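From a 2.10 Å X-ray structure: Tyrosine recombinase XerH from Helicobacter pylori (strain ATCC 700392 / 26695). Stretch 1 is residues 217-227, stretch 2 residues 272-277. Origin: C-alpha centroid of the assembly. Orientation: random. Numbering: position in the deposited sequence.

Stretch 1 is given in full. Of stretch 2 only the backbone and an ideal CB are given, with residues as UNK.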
# COMPACT_ATOMS: atom_id res chain seq x y z
N GLU D 217 -24.43 -24.54 0.83
CA GLU D 217 -25.82 -24.09 0.79
C GLU D 217 -26.69 -25.06 -0.01
O GLU D 217 -27.82 -25.35 0.37
CB GLU D 217 -25.92 -22.69 0.20
CG GLU D 217 -25.32 -21.60 1.07
CD GLU D 217 -25.47 -20.21 0.47
OE1 GLU D 217 -25.32 -20.08 -0.76
OE2 GLU D 217 -25.75 -19.26 1.23
N ALA D 218 -26.15 -25.56 -1.12
CA ALA D 218 -26.87 -26.50 -1.96
C ALA D 218 -26.95 -27.88 -1.32
O ALA D 218 -27.95 -28.58 -1.46
CB ALA D 218 -26.21 -26.59 -3.33
N LEU D 219 -25.90 -28.25 -0.60
CA LEU D 219 -25.82 -29.57 0.02
C LEU D 219 -26.71 -29.68 1.25
O LEU D 219 -27.04 -30.78 1.69
CB LEU D 219 -24.37 -29.89 0.40
CG LEU D 219 -23.38 -30.04 -0.76
CD1 LEU D 219 -21.96 -30.22 -0.24
CD2 LEU D 219 -23.78 -31.20 -1.65
N GLN D 220 -27.10 -28.54 1.81
CA GLN D 220 -27.92 -28.52 3.02
C GLN D 220 -29.36 -28.12 2.75
O GLN D 220 -30.13 -27.86 3.67
CB GLN D 220 -27.31 -27.59 4.07
CG GLN D 220 -26.09 -28.17 4.78
CD GLN D 220 -26.45 -29.36 5.64
OE1 GLN D 220 -27.38 -29.31 6.44
NE2 GLN D 220 -25.71 -30.45 5.47
N LEU D 221 -29.73 -28.07 1.47
CA LEU D 221 -31.10 -27.73 1.09
C LEU D 221 -32.09 -28.76 1.59
O LEU D 221 -31.82 -29.96 1.58
CB LEU D 221 -31.22 -27.59 -0.43
CG LEU D 221 -30.60 -26.35 -1.07
CD1 LEU D 221 -30.85 -26.34 -2.57
CD2 LEU D 221 -31.15 -25.09 -0.42
N LYS D 222 -33.25 -28.29 2.04
CA LYS D 222 -34.30 -29.18 2.53
C LYS D 222 -35.59 -28.98 1.74
O LYS D 222 -35.87 -27.88 1.26
CB LYS D 222 -34.53 -28.96 4.02
CG LYS D 222 -33.36 -29.41 4.88
CD LYS D 222 -33.61 -29.16 6.36
CE LYS D 222 -32.48 -29.72 7.21
NZ LYS D 222 -31.16 -29.17 6.82
N ILE D 223 -36.37 -30.05 1.63
CA ILE D 223 -37.57 -30.07 0.79
C ILE D 223 -38.60 -29.01 1.20
O ILE D 223 -39.24 -28.40 0.34
CB ILE D 223 -38.24 -31.46 0.83
CG1 ILE D 223 -37.22 -32.55 0.49
CG2 ILE D 223 -39.43 -31.52 -0.12
CD1 ILE D 223 -37.78 -33.95 0.54
N LYS D 224 -38.74 -28.78 2.50
CA LYS D 224 -39.74 -27.85 3.01
C LYS D 224 -39.43 -26.40 2.67
O LYS D 224 -40.28 -25.52 2.82
CB LYS D 224 -39.89 -28.01 4.52
CG LYS D 224 -38.63 -27.67 5.31
CD LYS D 224 -38.87 -27.75 6.81
CE LYS D 224 -37.63 -27.36 7.58
NZ LYS D 224 -37.85 -27.40 9.05
N ASP D 225 -38.20 -26.13 2.23
CA ASP D 225 -37.78 -24.77 1.91
C ASP D 225 -38.00 -24.43 0.43
O ASP D 225 -37.53 -23.40 -0.05
CB ASP D 225 -36.31 -24.57 2.28
CG ASP D 225 -36.07 -24.66 3.77
OD1 ASP D 225 -37.00 -24.34 4.54
OD2 ASP D 225 -34.96 -25.04 4.18
N PHE D 226 -38.72 -25.30 -0.27
CA PHE D 226 -39.05 -25.07 -1.67
C PHE D 226 -40.51 -24.67 -1.84
O PHE D 226 -41.41 -25.38 -1.39
CB PHE D 226 -38.75 -26.32 -2.51
CG PHE D 226 -37.30 -26.49 -2.87
CD1 PHE D 226 -36.40 -26.99 -1.94
CD2 PHE D 226 -36.85 -26.16 -4.13
CE1 PHE D 226 -35.07 -27.15 -2.28
CE2 PHE D 226 -35.52 -26.32 -4.47
CZ PHE D 226 -34.63 -26.81 -3.54
N THR D 227 -40.74 -23.54 -2.49
CA THR D 227 -42.10 -23.09 -2.79
C THR D 227 -42.23 -22.70 -4.26
O THR D 227 -41.36 -22.02 -4.80
CB THR D 227 -42.52 -21.89 -1.91
OG1 THR D 227 -41.60 -20.81 -2.10
CG2 THR D 227 -42.55 -22.29 -0.44
N UNK D 272 -34.34 -37.74 7.33
CA UNK D 272 -35.02 -36.45 7.42
C UNK D 272 -35.50 -35.92 6.07
O UNK D 272 -35.65 -36.68 5.12
CB UNK D 272 -34.09 -35.42 8.06
N UNK D 273 -35.73 -34.62 6.01
CA UNK D 273 -36.24 -33.98 4.80
C UNK D 273 -35.12 -33.34 3.99
O UNK D 273 -35.36 -32.42 3.21
CB UNK D 273 -37.29 -32.93 5.16
N UNK D 274 -33.90 -33.83 4.19
CA UNK D 274 -32.75 -33.36 3.41
C UNK D 274 -32.93 -33.75 1.95
O UNK D 274 -33.21 -34.91 1.64
CB UNK D 274 -31.44 -33.93 3.96
N UNK D 275 -32.78 -32.78 1.05
CA UNK D 275 -33.03 -33.02 -0.37
C UNK D 275 -32.00 -33.94 -1.00
O UNK D 275 -32.35 -34.98 -1.56
CB UNK D 275 -33.06 -31.69 -1.13
N UNK D 276 -30.73 -33.56 -0.91
CA UNK D 276 -29.65 -34.37 -1.47
C UNK D 276 -29.00 -35.22 -0.38
O UNK D 276 -28.74 -34.74 0.72
CB UNK D 276 -28.60 -33.48 -2.14
N UNK D 277 -28.75 -36.49 -0.70
CA UNK D 277 -28.15 -37.40 0.27
C UNK D 277 -27.31 -38.48 -0.40
O UNK D 277 -27.50 -38.78 -1.58
CB UNK D 277 -29.24 -38.05 1.12

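The amide N of position 275 donates to Leu221 O (3.0 Å, 169° at the hydrogen), and Ile223 N donates to the carbonyl O of position 273 (3.0 Å, 171°). These two nearly linear bonds flank a single bridge between Lys222 and position 274, whose CA atoms lie 4.5 Å apart.

Position 272 has an ideal CB with nothing of stretch 1 within 5.5 Å, so small, polar or charged side chains would all be compatible with this contact. It is Asn272, whose OD1 reaches forward along its own stretch to accept a weak hydrogen bond from the amide N of position 274 (3.4 Å).

At position 273, CA-to-CB points sideways, and the ideal CB is 4.6 Å from Ile223 N. Lys222 and Lys224 lie nearby, so an acidic side chain would suit their charge, although a neutral polar one would also fit. The residue is Asp273. Its OD2 approaches Lys224 CG at 3.4 Å but stays 4.5 Å from Lys224 NZ, beyond a salt bridge; its OD1 is 3.7 Å from Lys222 CD. The acid therefore packs along aliphatic parts of the lysines, with a favourable charge nearby.

Position 274 directs CA-to-CB away, yet its ideal CB is 4.6 Å from Leu221 O and 5.0 Å from Lys222 CG. A branched or long aliphatic chain could fold back. Leu274 (chi1 t, chi2 p) does return: CD1 comes to 3.5 Å from Leu221 O and 4.0 Å from Gln220 C.

Position 275 points sideways, with its ideal CB 3.4 Å from Leu221 O and 4.5 Å from Ile223 CG1. Ile223 and the ring of Phe226 offer apolar surface, favouring leucine, isoleucine or methionine. In Leu275 the branches diverge: CD1 lies 4.1 Å from Ile223 CG1, while CD2 lies 3.8 Å from Phe226 CE1.

Position 276 points toward stretch 1, its ideal CB 5.0 Å from Ala218 O and 4.9 Å from Leu219 O. With Leu221 also nearby, a large apolar or aromatic chain is plausible. Phe276 places CD2 3.4 Å from Ala218 O, and Leu221 CD1 sits at the ring edge, 4.4 Å from CE2. Water completes the backbone link: one molecule accepts from Phe276 N (2.9 Å) and donates to Leu221 O (2.7 Å), while another donates to both Phe276 O and Leu219 O (each 2.9 Å).

Position 277 has no stretch 1 atom within 5.5 Å of its ideal CB, which points away, leaving its identity undetermined here. It is Cys277, which makes no contact with stretch 1.

Stretch 2, residues 272-277: NDLLFC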
# COMPACT_ATOMS: atom_id res chain seq x y z
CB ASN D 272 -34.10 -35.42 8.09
CG ASN D 272 -32.74 -35.33 7.43
OD1 ASN D 272 -32.49 -35.96 6.41
ND2 ASN D 272 -31.85 -34.54 8.02
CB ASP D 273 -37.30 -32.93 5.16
CG ASP D 273 -36.76 -31.85 6.09
OD1 ASP D 273 -35.81 -32.14 6.85
OD2 ASP D 273 -37.29 -30.72 6.05
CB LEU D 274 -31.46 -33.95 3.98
CG LEU D 274 -30.14 -33.37 3.48
CD1 LEU D 274 -30.04 -31.89 3.85
CD2 LEU D 274 -28.97 -34.15 4.06
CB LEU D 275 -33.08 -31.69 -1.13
CG LEU D 275 -33.45 -31.79 -2.61
CD1 LEU D 275 -34.78 -32.49 -2.78
CD2 LEU D 275 -33.48 -30.41 -3.25
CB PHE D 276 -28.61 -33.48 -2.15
CG PHE D 276 -29.17 -32.60 -3.22
CD1 PHE D 276 -29.47 -33.11 -4.47
CD2 PHE D 276 -29.39 -31.25 -2.98
CE1 PHE D 276 -29.99 -32.29 -5.46
CE2 PHE D 276 -29.91 -30.43 -3.97
CZ PHE D 276 -30.21 -30.95 -5.21
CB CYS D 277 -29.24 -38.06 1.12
SG CYS D 277 -30.39 -39.10 0.19
O HOH W 1 -29.68 -31.29 0.51
O HOH W 2 -26.19 -33.40 0.84
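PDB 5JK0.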